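Local coordinates for putative polysaccharide biosynthesis protein with aminopeptidase-like domain (Clostridium acetobutylicum, PDB 3K9T) that binds one zinc ion per subunit and probably takes part in the biosynthesis of modified polysaccharides, with no peptidase activity expected despite its aminopeptidase-like domain, at residues 170-184 against 211-224. Numbering follows the deposited sequence.
Sequences GEYYIRGELEEEILL and LSKLKTKYSYRFLF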
loop_
_atom_site.group_PDB
_atom_site.type_symbol
_atom_site.label_atom_id
_atom_site.label_comp_id
_atom_site.label_asym_id
_atom_site.label_seq_id
_atom_site.Cartn_x
_atom_site.Cartn_y
_atom_site.Cartn_z
ATOM N N GLY A 170 31.892 27.473 9.540
ATOM C CA GLY A 170 31.715 27.523 10.991
ATOM C C GLY A 170 30.998 26.297 11.549
ATOM O O GLY A 170 30.162 25.694 10.887
ATOM N N GLU A 171 31.276 25.973 12.799
ATOM C CA GLU A 171 30.748 24.761 13.398
ATOM C C GLU A 171 30.562 24.917 14.913
ATOM O O GLU A 171 31.422 25.477 15.610
ATOM C CB GLU A 171 31.736 23.646 13.091
ATOM C CG GLU A 171 31.406 22.282 13.574
ATOM C CD GLU A 171 32.431 21.244 13.066
ATOM O OE1 GLU A 171 33.395 21.617 12.361
ATOM O OE2 GLU A 171 32.248 20.042 13.324
ATOM N N TYR A 172 29.433 24.430 15.418
ATOM C CA TYR A 172 29.163 24.451 16.852
ATOM C C TYR A 172 28.675 23.068 17.266
ATOM O O TYR A 172 27.808 22.491 16.604
ATOM C CB TYR A 172 28.124 25.504 17.182
ATOM C CG TYR A 172 27.715 25.540 18.635
ATOM C CD1 TYR A 172 28.668 25.548 19.655
ATOM C CD2 TYR A 172 26.370 25.614 18.992
ATOM C CE1 TYR A 172 28.283 25.587 20.969
ATOM C CE2 TYR A 172 25.980 25.665 20.312
ATOM C CZ TYR A 172 26.935 25.652 21.290
ATOM O OH TYR A 172 26.530 25.706 22.589
ATOM N N TYR A 173 29.269 22.531 18.325
ATOM C CA TYR A 173 28.963 21.185 18.824
ATOM C C TYR A 173 28.513 21.209 20.277
ATOM O O TYR A 173 29.188 21.766 21.100
ATOM C CB TYR A 173 30.202 20.324 18.755
ATOM C CG TYR A 173 29.995 18.919 19.223
ATOM C CD1 TYR A 173 29.256 18.021 18.464
ATOM C CD2 TYR A 173 30.537 18.475 20.425
ATOM C CE1 TYR A 173 29.067 16.741 18.877
ATOM C CE2 TYR A 173 30.344 17.167 20.857
ATOM C CZ TYR A 173 29.615 16.323 20.079
ATOM O OH TYR A 173 29.422 15.041 20.482
ATOM N N ILE A 174 27.360 20.622 20.562
ATOM C CA ILE A 174 26.847 20.451 21.904
ATOM C C ILE A 174 26.963 18.961 22.220
ATOM O O ILE A 174 26.402 18.118 21.495
ATOM C CB ILE A 174 25.369 20.850 22.005
ATOM C CG1 ILE A 174 25.178 22.323 21.663
ATOM C CG2 ILE A 174 24.805 20.566 23.391
ATOM C CD1 ILE A 174 23.712 22.747 21.612
ATOM N N ARG A 175 27.719 18.648 23.273
ATOM C CA ARG A 175 27.852 17.266 23.773
ATOM C C ARG A 175 26.634 16.850 24.618
ATOM O O ARG A 175 26.285 17.502 25.609
ATOM C CB ARG A 175 29.142 17.104 24.617
ATOM C CG ARG A 175 29.483 15.673 25.041
ATOM C CD ARG A 175 29.142 14.656 23.901
ATOM N NE ARG A 175 29.903 13.407 23.967
ATOM C CZ ARG A 175 29.505 12.287 24.570
ATOM N NH1 ARG A 175 28.328 12.213 25.178
ATOM N NH2 ARG A 175 30.304 11.226 24.571
ATOM N N GLY A 176 25.992 15.765 24.225
ATOM C CA GLY A 176 24.875 15.229 24.995
ATOM C C GLY A 176 25.316 14.069 25.867
ATOM O O GLY A 176 26.504 13.787 25.971
ATOM N N GLU A 177 24.364 13.401 26.506
ATOM C CA GLU A 177 24.685 12.216 27.289
ATOM C C GLU A 177 25.320 11.206 26.390
ATOM O O GLU A 177 26.219 10.516 26.825
ATOM C CB GLU A 177 23.445 11.571 27.941
ATOM C CG GLU A 177 22.763 12.435 29.004
ATOM C CD GLU A 177 23.759 13.010 30.017
ATOM O OE1 GLU A 177 24.352 12.205 30.789
ATOM O OE2 GLU A 177 23.951 14.262 30.034
ATOM N N LEU A 178 24.854 11.141 25.138
ATOM C CA LEU A 178 25.337 10.200 24.151
ATOM C C LEU A 178 26.083 10.861 23.026
ATOM O O LEU A 178 25.803 12.001 22.690
ATOM C CB LEU A 178 24.153 9.461 23.543
ATOM C CG LEU A 178 23.237 8.650 24.463
ATOM C CD1 LEU A 178 22.276 7.938 23.556
ATOM C CD2 LEU A 178 23.988 7.618 25.378
ATOM N N GLU A 179 27.007 10.116 22.423
ATOM C CA GLU A 179 27.740 10.546 21.239
ATOM C C GLU A 179 26.890 10.530 19.979
ATOM O O GLU A 179 27.270 11.129 18.970
ATOM C CB GLU A 179 28.932 9.627 20.963
ATOM C CG GLU A 179 30.097 9.803 21.921
ATOM C CD GLU A 179 31.335 8.949 21.566
ATOM O OE1 GLU A 179 31.789 8.981 20.388
ATOM O OE2 GLU A 179 31.860 8.276 22.500
ATOM N N GLU A 180 25.774 9.812 19.994
ATOM C CA GLU A 180 24.921 9.798 18.819
ATOM C C GLU A 180 24.499 11.220 18.582
ATOM O O GLU A 180 24.200 11.962 19.515
ATOM C CB GLU A 180 23.739 8.891 19.000
ATOM C CG GLU A 180 24.117 7.453 18.860
ATOM C CD GLU A 180 23.198 6.562 19.631
ATOM O OE1 GLU A 180 22.012 6.430 19.222
ATOM O OE2 GLU A 180 23.689 6.011 20.651
ATOM N N GLU A 181 24.481 11.588 17.320
ATOM C CA GLU A 181 24.500 12.961 16.966
ATOM C C GLU A 181 23.378 13.308 16.008
ATOM O O GLU A 181 23.055 12.526 15.102
ATOM C CB GLU A 181 25.847 13.196 16.300
ATOM C CG GLU A 181 26.250 14.596 16.156
ATOM C CD GLU A 181 27.636 14.717 15.569
ATOM O OE1 GLU A 181 28.608 14.202 16.172
ATOM O OE2 GLU A 181 27.754 15.367 14.513
ATOM N N ILE A 182 22.776 14.469 16.231
ATOM C CA ILE A 182 21.792 15.023 15.317
ATOM C C ILE A 182 22.538 16.207 14.638
ATOM O O ILE A 182 23.154 17.027 15.347
ATOM C CB ILE A 182 20.532 15.515 16.061
ATOM C CG1 ILE A 182 19.924 14.397 16.929
ATOM C CG2 ILE A 182 19.552 16.180 15.100
ATOM C CD1 ILE A 182 19.452 13.127 16.217
ATOM N N LEU A 183 22.512 16.254 13.295
ATOM C CA LEU A 183 23.215 17.255 12.486
ATOM C C LEU A 183 22.222 18.251 11.878
ATOM O O LEU A 183 21.244 17.861 11.239
ATOM C CB LEU A 183 23.996 16.556 11.360
ATOM C CG LEU A 183 24.858 17.400 10.377
ATOM C CD1 LEU A 183 26.132 18.096 11.027
ATOM C CD2 LEU A 183 25.236 16.560 9.157
ATOM N N LEU A 184 22.465 19.541 12.082
ATOM C CA LEU A 184 21.604 20.566 11.527
ATOM C C LEU A 184 22.516 21.474 10.742
ATOM O O LEU A 184 23.403 22.076 11.318
ATOM C CB LEU A 184 20.890 21.329 12.647
ATOM C CG LEU A 184 19.955 20.426 13.461
ATOM C CD1 LEU A 184 19.507 21.118 14.687
ATOM C CD2 LEU A 184 18.753 20.048 12.624
ATOM N N LEU A 211 19.111 25.156 22.463
ATOM C CA LEU A 211 19.608 23.838 22.880
ATOM C C LEU A 211 20.788 23.904 23.852
ATOM O O LEU A 211 20.899 23.089 24.762
ATOM C CB LEU A 211 19.957 22.960 21.679
ATOM C CG LEU A 211 18.798 22.235 20.998
ATOM C CD1 LEU A 211 19.383 21.184 20.046
ATOM C CD2 LEU A 211 17.879 21.584 22.002
ATOM N N SER A 212 21.653 24.887 23.628
ATOM C CA SER A 212 22.750 25.236 24.508
ATOM C C SER A 212 22.390 25.304 25.974
ATOM O O SER A 212 23.248 25.118 26.816
ATOM C CB SER A 212 23.262 26.633 24.143
ATOM O OG SER A 212 24.044 26.574 22.990
ATOM N N LYS A 213 21.148 25.657 26.259
ATOM C CA LYS A 213 20.696 25.868 27.613
ATOM C C LYS A 213 20.026 24.650 28.235
ATOM O O LYS A 213 19.597 24.716 29.384
ATOM C CB LYS A 213 19.756 27.067 27.600
ATOM C CG LYS A 213 20.522 28.352 27.211
ATOM C CD LYS A 213 19.638 29.550 27.057
ATOM C CE LYS A 213 20.466 30.838 26.935
ATOM N NZ LYS A 213 21.398 30.842 25.820
ATOM N N LEU A 214 19.972 23.537 27.497
ATOM C CA LEU A 214 19.277 22.325 27.924
ATOM C C LEU A 214 20.224 21.133 28.072
ATOM O O LEU A 214 21.276 21.068 27.442
ATOM C CB LEU A 214 18.227 21.956 26.879
ATOM C CG LEU A 214 17.205 23.003 26.452
ATOM C CD1 LEU A 214 16.268 22.397 25.436
ATOM C CD2 LEU A 214 16.429 23.470 27.661
ATOM N N LYS A 215 19.827 20.174 28.894
ATOM C CA LYS A 215 20.589 18.949 29.079
ATOM C C LYS A 215 20.005 17.929 28.088
ATOM O O LYS A 215 18.930 17.409 28.311
ATOM C CB LYS A 215 20.427 18.480 30.525
ATOM C CG LYS A 215 21.185 17.173 30.887
ATOM C CD LYS A 215 20.907 16.741 32.356
ATOM C CE LYS A 215 21.315 15.277 32.641
ATOM N NZ LYS A 215 22.790 15.100 32.745
ATOM N N THR A 216 20.705 17.655 26.989
ATOM C CA THR A 216 20.175 16.776 25.934
ATOM C C THR A 216 20.749 15.371 25.983
ATOM O O THR A 216 21.858 15.179 26.456
ATOM C CB THR A 216 20.439 17.358 24.508
ATOM O OG1 THR A 216 21.856 17.444 24.265
ATOM C CG2 THR A 216 19.810 18.722 24.368
ATOM N N LYS A 217 19.963 14.401 25.503
ATOM C CA LYS A 217 20.374 12.986 25.407
ATOM C C LYS A 217 21.347 12.868 24.250
ATOM O O LYS A 217 22.431 12.285 24.369
ATOM C CB LYS A 217 19.148 12.073 25.163
ATOM C CG LYS A 217 19.401 10.552 24.889
ATOM C CD LYS A 217 18.037 9.801 24.657
ATOM C CE LYS A 217 18.143 8.541 23.750
ATOM N NZ LYS A 217 17.009 7.555 23.922
ATOM N N TYR A 218 20.937 13.429 23.129
ATOM C CA TYR A 218 21.769 13.425 21.954
ATOM C C TYR A 218 22.748 14.610 21.905
ATOM O O TYR A 218 22.575 15.621 22.592
ATOM C CB TYR A 218 20.921 13.416 20.690
ATOM C CG TYR A 218 20.146 12.149 20.469
ATOM C CD1 TYR A 218 20.768 11.003 20.007
ATOM C CD2 TYR A 218 18.783 12.103 20.696
ATOM C CE1 TYR A 218 20.050 9.840 19.789
ATOM C CE2 TYR A 218 18.071 10.955 20.489
ATOM C CZ TYR A 218 18.697 9.830 20.023
ATOM O OH TYR A 218 17.950 8.708 19.799
ATOM N N SER A 219 23.798 14.411 21.115
ATOM C CA SER A 219 24.752 15.437 20.792
ATOM C C SER A 219 24.207 16.102 19.554
ATOM O O SER A 219 23.493 15.468 18.785
ATOM C CB SER A 219 26.135 14.854 20.529
ATOM O OG SER A 219 26.726 14.416 21.742
ATOM N N TYR A 220 24.503 17.392 19.409
ATOM C CA TYR A 220 24.014 18.185 18.312
ATOM C C TYR A 220 25.157 18.948 17.673
ATOM O O TYR A 220 25.952 19.546 18.373
ATOM C CB TYR A 220 22.930 19.152 18.809
ATOM C CG TYR A 220 21.661 18.456 19.166
ATOM C CD1 TYR A 220 21.541 17.795 20.394
ATOM C CD2 TYR A 220 20.567 18.444 18.279
ATOM C CE1 TYR A 220 20.379 17.138 20.731
ATOM C CE2 TYR A 220 19.375 17.787 18.609
ATOM C CZ TYR A 220 19.303 17.111 19.836
ATOM O OH TYR A 220 18.158 16.448 20.204
ATOM N N ARG A 221 25.233 18.909 16.347
ATOM C CA ARG A 221 26.236 19.643 15.603
ATOM C C ARG A 221 25.567 20.562 14.629
ATOM O O ARG A 221 24.661 20.160 13.908
ATOM C CB ARG A 221 27.118 18.702 14.839
ATOM C CG ARG A 221 28.306 19.363 14.124
ATOM C CD ARG A 221 29.140 18.310 13.345
ATOM N NE ARG A 221 29.549 17.225 14.234
ATOM C CZ ARG A 221 30.537 17.305 15.134
ATOM N NH1 ARG A 221 31.259 18.404 15.249
ATOM N NH2 ARG A 221 30.827 16.267 15.921
ATOM N N PHE A 222 26.033 21.806 14.581
ATOM C CA PHE A 222 25.437 22.786 13.701
ATOM C C PHE A 222 26.505 23.256 12.734
ATOM O O PHE A 222 27.483 23.826 13.157
ATOM C CB PHE A 222 24.937 23.951 14.505
ATOM C CG PHE A 222 23.978 23.595 15.561
ATOM C CD1 PHE A 222 24.424 23.089 16.776
ATOM C CD2 PHE A 222 22.623 23.818 15.380
ATOM C CE1 PHE A 222 23.523 22.765 17.803
ATOM C CE2 PHE A 222 21.715 23.504 16.389
ATOM C CZ PHE A 222 22.168 22.967 17.609
ATOM N N LEU A 223 26.293 23.031 11.439
ATOM C CA LEU A 223 27.258 23.374 10.397
ATOM C C LEU A 223 26.775 24.576 9.605
ATOM O O LEU A 223 25.657 24.577 9.102
ATOM C CB LEU A 223 27.457 22.187 9.466
ATOM C CG LEU A 223 28.495 22.396 8.385
ATOM C CD1 LEU A 223 29.884 22.555 9.008
ATOM C CD2 LEU A 223 28.432 21.221 7.433
ATOM N N PHE A 224 27.615 25.611 9.541
ATOM C CA PHE A 224 27.383 26.780 8.694
ATOM C C PHE A 224 28.508 26.827 7.625
ATOM O O PHE A 224 29.654 27.153 7.921
ATOM C CB PHE A 224 27.414 28.058 9.494
ATOM C CG PHE A 224 26.421 28.140 10.590
ATOM C CD1 PHE A 224 26.657 27.523 11.811
ATOM C CD2 PHE A 224 25.294 28.930 10.453
ATOM C CE1 PHE A 224 25.744 27.663 12.865
ATOM C CE2 PHE A 224 24.394 29.081 11.506
ATOM C CZ PHE A 224 24.621 28.443 12.705
HETATM O O HOH W 1 23.219 18.854 26.039
HETATM O O HOH W 2 23.683 16.445 28.253
#
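Tyr173 CD1 lies over one face of the Arg221 guanidinium, 3.4 Å above its plane and displaced toward the guanidinium's rim, the ring and guanidinium planes only 16° apart. The arginine chain leaves the strand extended and bends at chi3 (-54°), which turns the head between two carboxylates. Glu181 is gripped side-on, Arg221 NE reaching Glu181 OE2 at 2.6 Å and Arg221 NH2 reaching Glu181 OE1 at 3.0 Å, both from above the carboxylate plane. At the guanidinium edge Glu171 OE2 meets Arg221 NH1 at 2.7 Å through a weak, bent bond, and Trp234 adds a weak bond to the same oxygen.

This network bridges three strands, for 219-224 runs antiparallel to 170-174 and parallel to 181-184. Beyond it the turn 175-180 folds around Ser219, whose OG accepts a nearly straight bond from Gly176 N (2.9 Å, 177°) and donates to Leu178 O at 2.8 Å.

The opposite face, with Tyr172, Ile174, Tyr220, Phe222, Ile182 and Leu184, is mostly hydrophobic. Ile174 CD1 touches the Phe222 ring edge and Leu211 CB, Leu184 CD1 packs on Phe222 CE2 (3.7 Å), and Ile182 CG1 makes an off-centre CH-pi contact with the Tyr220 ring, whose OH bonds Glu354 of helix 336-355. At the margin Tyr172 OH donates to Ser212 OG (2.7 Å), just past helix 194-211.

Strands 181-187 and 219-225 and that helix form a beta-alpha-beta unit of the aminopeptidase-like region, away from the zinc site. With two carboxylates around one buried guanidinium, Arg221 probably stays charged and offsets only part of the negative charge of the two glutamates, tying both neighbouring strands to its own.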